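PDB 3CLQ: DUF1116 domain-containing protein, which is of unknown function but belongs to the AllG family, named after a subunit of oxamate carbamoyltransferase. Local coordinates for residues K25-G30 and G173-L178; D165-C170 and Q203-Y208. All coordinates share one frame; numbering follows the deposited sequence.

Contact 1 of 2, residues K25-G30 and G173-L178; sequences KPILVG and GIDLRL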
loop_
_atom_site.group_PDB
_atom_site.type_symbol
_atom_site.label_atom_id
_atom_site.label_comp_id
_atom_site.label_asym_id
_atom_site.label_seq_id
_atom_site.Cartn_x
_atom_site.Cartn_y
_atom_site.Cartn_z
ATOM N N LYS B 25 -13.083 -10.826 -14.436
ATOM C CA LYS B 25 -11.999 -9.888 -14.399
ATOM C C LYS B 25 -12.558 -8.504 -14.661
ATOM O O LYS B 25 -12.560 -8.027 -15.784
ATOM C CB LYS B 25 -10.943 -10.272 -15.429
ATOM C CG LYS B 25 -9.531 -10.230 -14.894
ATOM C CD LYS B 25 -8.648 -11.354 -15.479
ATOM C CE LYS B 25 -8.040 -10.986 -16.810
ATOM N NZ LYS B 25 -7.369 -9.640 -16.821
ATOM N N PRO B 26 -13.028 -7.854 -13.600
ATOM C CA PRO B 26 -13.620 -6.515 -13.616
ATOM C C PRO B 26 -12.617 -5.443 -14.035
ATOM O O PRO B 26 -11.581 -5.264 -13.363
ATOM C CB PRO B 26 -13.995 -6.284 -12.159
ATOM C CG PRO B 26 -13.974 -7.629 -11.532
ATOM C CD PRO B 26 -12.969 -8.422 -12.247
ATOM N N ILE B 27 -12.924 -4.740 -15.125
ATOM C CA ILE B 27 -12.083 -3.653 -15.637
ATOM C C ILE B 27 -12.771 -2.297 -15.504
ATOM O O ILE B 27 -13.908 -2.107 -15.951
ATOM C CB ILE B 27 -11.706 -3.870 -17.120
ATOM C CG1 ILE B 27 -11.113 -5.277 -17.326
ATOM C CG2 ILE B 27 -10.731 -2.774 -17.609
ATOM C CD1 ILE B 27 -9.844 -5.562 -16.524
ATOM N N LEU B 28 -12.090 -1.350 -14.874
ATOM C CA LEU B 28 -12.661 -0.027 -14.770
ATOM C C LEU B 28 -12.448 0.602 -16.112
ATOM O O LEU B 28 -11.284 0.827 -16.502
ATOM C CB LEU B 28 -11.952 0.789 -13.705
ATOM C CG LEU B 28 -12.374 2.255 -13.703
ATOM C CD1 LEU B 28 -13.900 2.403 -13.587
ATOM C CD2 LEU B 28 -11.706 2.945 -12.560
ATOM N N VAL B 29 -13.547 0.863 -16.830
ATOM C CA VAL B 29 -13.419 1.408 -18.187
ATOM C C VAL B 29 -13.846 2.861 -18.364
ATOM O O VAL B 29 -13.434 3.521 -19.316
ATOM C CB VAL B 29 -14.078 0.521 -19.284
ATOM C CG1 VAL B 29 -13.472 -0.879 -19.270
ATOM C CG2 VAL B 29 -15.626 0.486 -19.159
ATOM N N GLY B 30 -14.663 3.378 -17.459
ATOM C CA GLY B 30 -15.133 4.742 -17.638
ATOM C C GLY B 30 -15.848 5.311 -16.437
ATOM O O GLY B 30 -15.950 4.655 -15.389
ATOM N N GLY B 173 -8.359 0.194 -20.143
ATOM C CA GLY B 173 -8.985 0.179 -18.847
ATOM C C GLY B 173 -8.006 -0.124 -17.725
ATOM O O GLY B 173 -6.858 -0.500 -17.957
ATOM N N ILE B 174 -8.478 0.052 -16.498
ATOM C CA ILE B 174 -7.747 -0.316 -15.310
ATOM C C ILE B 174 -8.286 -1.666 -14.792
ATOM O O ILE B 174 -9.516 -1.874 -14.644
ATOM C CB ILE B 174 -7.881 0.798 -14.257
ATOM C CG1 ILE B 174 -7.303 2.100 -14.824
ATOM C CG2 ILE B 174 -7.232 0.414 -12.936
ATOM C CD1 ILE B 174 -7.096 3.180 -13.802
ATOM N N ASP B 175 -7.357 -2.596 -14.553
ATOM C CA ASP B 175 -7.697 -3.942 -14.096
ATOM C C ASP B 175 -7.911 -3.975 -12.598
ATOM O O ASP B 175 -6.992 -3.794 -11.810
ATOM C CB ASP B 175 -6.610 -4.936 -14.500
ATOM C CG ASP B 175 -6.895 -6.346 -14.017
ATOM O OD1 ASP B 175 -7.892 -6.578 -13.279
ATOM O OD2 ASP B 175 -6.101 -7.232 -14.396
ATOM N N LEU B 176 -9.136 -4.234 -12.199
ATOM C CA LEU B 176 -9.465 -4.070 -10.821
ATOM C C LEU B 176 -9.095 -5.303 -10.000
ATOM O O LEU B 176 -8.654 -5.192 -8.861
ATOM C CB LEU B 176 -10.932 -3.740 -10.717
ATOM C CG LEU B 176 -11.365 -2.287 -10.500
ATOM C CD1 LEU B 176 -10.333 -1.236 -10.894
ATOM C CD2 LEU B 176 -12.714 -2.031 -11.186
ATOM N N ARG B 177 -9.248 -6.488 -10.570
ATOM C CA ARG B 177 -8.897 -7.669 -9.803
ATOM C C ARG B 177 -7.405 -7.698 -9.538
ATOM O O ARG B 177 -6.972 -8.138 -8.495
ATOM C CB ARG B 177 -9.340 -8.959 -10.475
ATOM C CG ARG B 177 -9.255 -10.147 -9.547
ATOM C CD ARG B 177 -9.510 -11.433 -10.290
ATOM N NE ARG B 177 -8.431 -11.731 -11.230
ATOM C CZ ARG B 177 -8.463 -12.719 -12.121
ATOM N NH1 ARG B 177 -9.516 -13.524 -12.205
ATOM N NH2 ARG B 177 -7.434 -12.909 -12.925
ATOM N N LEU B 178 -6.616 -7.223 -10.476
ATOM C CA LEU B 178 -5.197 -7.102 -10.205
ATOM C C LEU B 178 -4.946 -6.120 -9.053
ATOM O O LEU B 178 -4.213 -6.434 -8.114
ATOM C CB LEU B 178 -4.431 -6.665 -11.454
ATOM C CG LEU B 178 -2.912 -6.470 -11.287
ATOM C CD1 LEU B 178 -2.174 -7.763 -10.934
ATOM C CD2 LEU B 178 -2.319 -5.824 -12.537
#
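Residues 26-28 and 174-175 run antiparallel as neighbouring strands, with Leu28 and Ile174 forming a hydrogen-bonded pair and Ile27 and Asp175 the non-hydrogen-bonded pair beside it. Leu28 N donates to Ile174 O at 2.6 Å, in the plane of the carbonyl. The return bond from Ile174 N to Leu28 O measures 2.9 Å. A third bond extends the ladder just beyond the last bridge: Leu176 N, already in the first turn of helix 176-183, meets Pro26 O at 2.9 Å, nearly along the C=O axis. The short strand thus passes straight into a helix, and Asp175 serves as N-cap. Its CG lies anti to the backbone N (chi1 178°), and OD1 accepts from Leu178 N at 3.1 Å, the N-H arriving from above the carboxylate plane. The pairing adds 174-175 as an edge strand to the antiparallel sheet of 126-130, 114-120 and 26-33. On the Ile27 and Asp175 face, Ile27 CD1 lies 3.6 Å from Asp175 CA, while its CG2 rests against Gly173 CA; positive phi (73°) favours glycine here, and the absence of a side chain permits this close fit. On the other face, the CB atoms of Leu28 and Ile174 adjoin. Leu176, in the helix, places CD1 3.8 Å from Leu28 CB and also reaches Thr236 and Trp237 of helix 234-247. Beyond Pro26, the bent Lys25 chain crosses Arg177 at about a right angle, its CD 3.2 Å from NH2 over one guanidinium face. Lys25 NZ makes a long salt bridge to Asp175 OD2, but its stronger polar partner is Glu121. The two carboxylates probably offset the repulsion between the ammonium and the nearby guanidinium.

Contact 2 of 2, residues D165-C170 and Q203-Y208; sequences DAMTFC and QALTPY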
loop_
_atom_site.group_PDB
_atom_site.type_symbol
_atom_site.label_atom_id
_atom_site.label_comp_id
_atom_site.label_asym_id
_atom_site.label_seq_id
_atom_site.Cartn_x
_atom_site.Cartn_y
_atom_site.Cartn_z
ATOM N N ASP B 165 -13.215 12.128 -18.965
ATOM C CA ASP B 165 -12.258 12.507 -19.986
ATOM C C ASP B 165 -10.935 11.739 -19.811
ATOM O O ASP B 165 -10.367 11.211 -20.768
ATOM C CB ASP B 165 -12.050 14.025 -19.979
ATOM C CG ASP B 165 -13.294 14.793 -20.461
ATOM O OD1 ASP B 165 -13.172 16.012 -20.750
ATOM O OD2 ASP B 165 -14.397 14.183 -20.564
ATOM N N ALA B 166 -10.464 11.639 -18.578
ATOM C CA ALA B 166 -9.246 10.903 -18.323
ATOM C C ALA B 166 -9.336 9.462 -18.845
ATOM O O ALA B 166 -8.386 8.939 -19.421
ATOM C CB ALA B 166 -8.951 10.916 -16.846
HETATM N N MSE B 167 -10.474 8.811 -18.648
HETATM C CA MSE B 167 -10.545 7.408 -19.018
HETATM C C MSE B 167 -10.614 7.175 -20.531
HETATM O O MSE B 167 -10.400 6.046 -20.993
HETATM C CB MSE B 167 -11.677 6.697 -18.286
HETATM C CG MSE B 167 -11.474 6.638 -16.800
HETATM SE SE MSE B 167 -9.901 5.530 -16.303
HETATM C CE MSE B 167 -10.656 3.774 -16.819
ATOM N N THR B 168 -10.890 8.221 -21.314
ATOM C CA THR B 168 -10.811 8.057 -22.774
ATOM C C THR B 168 -9.360 7.980 -23.263
ATOM O O THR B 168 -9.108 7.471 -24.357
ATOM C CB THR B 168 -11.567 9.154 -23.590
ATOM O OG1 THR B 168 -10.811 10.369 -23.586
ATOM C CG2 THR B 168 -12.970 9.399 -23.048
ATOM N N PHE B 169 -8.424 8.497 -22.467
ATOM C CA PHE B 169 -6.989 8.348 -22.732
ATOM C C PHE B 169 -6.469 7.001 -22.237
ATOM O O PHE B 169 -5.264 6.810 -22.096
ATOM C CB PHE B 169 -6.178 9.485 -22.086
ATOM C CG PHE B 169 -6.350 10.813 -22.767
ATOM C CD1 PHE B 169 -7.321 11.713 -22.341
ATOM C CD2 PHE B 169 -5.568 11.154 -23.861
ATOM C CE1 PHE B 169 -7.500 12.928 -22.988
ATOM C CE2 PHE B 169 -5.740 12.353 -24.488
ATOM C CZ PHE B 169 -6.713 13.242 -24.053
ATOM N N CYS B 170 -7.367 6.062 -21.975
ATOM C CA CYS B 170 -6.955 4.809 -21.354
ATOM C C CYS B 170 -7.815 3.671 -21.837
ATOM O O CYS B 170 -8.652 3.171 -21.102
ATOM C CB CYS B 170 -7.052 4.914 -19.830
ATOM S SG CYS B 170 -6.876 3.337 -18.936
ATOM N N GLN B 203 -2.967 7.070 -8.238
ATOM C CA GLN B 203 -1.731 7.051 -8.970
ATOM C C GLN B 203 -1.896 6.547 -10.425
ATOM O O GLN B 203 -1.287 7.074 -11.352
ATOM C CB GLN B 203 -0.712 6.184 -8.236
ATOM C CG GLN B 203 0.630 6.223 -8.893
ATOM C CD GLN B 203 1.540 5.125 -8.425
ATOM O OE1 GLN B 203 1.092 4.104 -7.864
ATOM N NE2 GLN B 203 2.837 5.314 -8.647
ATOM N N ALA B 204 -2.696 5.517 -10.626
ATOM C CA ALA B 204 -2.931 5.035 -11.969
ATOM C C ALA B 204 -3.735 6.066 -12.772
ATOM O O ALA B 204 -3.552 6.206 -13.980
ATOM C CB ALA B 204 -3.642 3.699 -11.932
ATOM N N LEU B 205 -4.623 6.791 -12.103
ATOM C CA LEU B 205 -5.411 7.827 -12.768
ATOM C C LEU B 205 -4.629 9.078 -13.192
ATOM O O LEU B 205 -4.973 9.697 -14.192
ATOM C CB LEU B 205 -6.570 8.269 -11.878
ATOM C CG LEU B 205 -7.771 7.334 -11.741
ATOM C CD1 LEU B 205 -8.741 7.912 -10.734
ATOM C CD2 LEU B 205 -8.467 7.149 -13.091
ATOM N N THR B 206 -3.610 9.468 -12.430
ATOM C CA THR B 206 -2.953 10.746 -12.666
ATOM C C THR B 206 -2.513 10.963 -14.114
ATOM O O THR B 206 -2.871 11.971 -14.722
ATOM C CB THR B 206 -1.739 10.958 -11.737
ATOM O OG1 THR B 206 -2.177 11.170 -10.386
ATOM C CG2 THR B 206 -0.920 12.158 -12.189
ATOM N N PRO B 207 -1.731 10.025 -14.677
ATOM C CA PRO B 207 -1.206 10.235 -16.031
ATOM C C PRO B 207 -2.326 10.639 -17.006
ATOM O O PRO B 207 -2.163 11.528 -17.830
ATOM C CB PRO B 207 -0.647 8.852 -16.417
ATOM C CG PRO B 207 -0.462 8.103 -15.138
ATOM C CD PRO B 207 -1.318 8.731 -14.088
ATOM N N TYR B 208 -3.462 9.973 -16.889
ATOM C CA TYR B 208 -4.609 10.242 -17.749
ATOM C C TYR B 208 -5.280 11.585 -17.473
ATOM O O TYR B 208 -5.699 12.265 -18.407
ATOM C CB TYR B 208 -5.621 9.097 -17.655
ATOM C CG TYR B 208 -4.982 7.756 -17.860
ATOM C CD1 TYR B 208 -4.106 7.539 -18.912
ATOM C CD2 TYR B 208 -5.229 6.708 -16.982
ATOM C CE1 TYR B 208 -3.493 6.318 -19.095
ATOM C CE2 TYR B 208 -4.627 5.477 -17.152
ATOM C CZ TYR B 208 -3.765 5.287 -18.216
ATOM O OH TYR B 208 -3.177 4.053 -18.391
#
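Asp165 O is gripped twice, by the hydroxyl and the backbone N-H of the same residue, Thr168. Thr168 OG1 donates to it at 3.0 Å, in the carbonyl plane and on a lone pair, while Thr168 N adds a bond of similar length. Phe169 N bonds in the same three-residue step to Ala166 O, so the chain here is held by its own polar atoms, and no hydrogen bond crosses to residues 203-208. What crosses is mainly apolar and centred on Tyr208. Its CG is anti to the carbonyl carbon (chi1 -51°), which sends the ring across toward Cys170. Cys170 CB stands almost squarely over the ring, 3.6 Å from the Tyr208 centroid, a CH-pi contact 10° off the normal. Helix 146-168 and the turn after it are thereby joined to the second half of helix 195-210, which is kinked at Pro207 and Tyr208. Cys170 SG, anti to its backbone N, lies oblique to the ring, a sulfur-aromatic contact 3.6 Å from Tyr208 CE2. Nearer the tyrosine backbone, Ala166 CB packs 3.9 Å from Tyr208 CB, and Ala166 O also borders that CB. One turn earlier, Leu205 extends CD2 to the selenium of Met167, modelled as selenomethionine, the two side chains crossing at about a right angle. Away from this interface, Thr206 packs on Phe223 of the second subunit.

How the contacts relate
Contact 1, its centre about 16 Å from that of the chain, is only partly buried; contact 2, its centre about 24 Å out, is nonetheless the more buried. Contact 1 is a sheet edge, held by backbone hydrogen bonds and finished by charged side chains; contact 2 joins two helical elements through sulfur, aromatic and aliphatic groups. Their segments alternate along the sequence: helix 146-168 leads into strand 174-175, and helix 176-183 is followed by helix 195-210. The contact centres are about 13 Å apart and the two meet directly. Met167 CE packs 3.0 Å from Leu28 O, and Ile174 CD1 reaches Ala204 CB, so the sheet and the helical pair lie against each other.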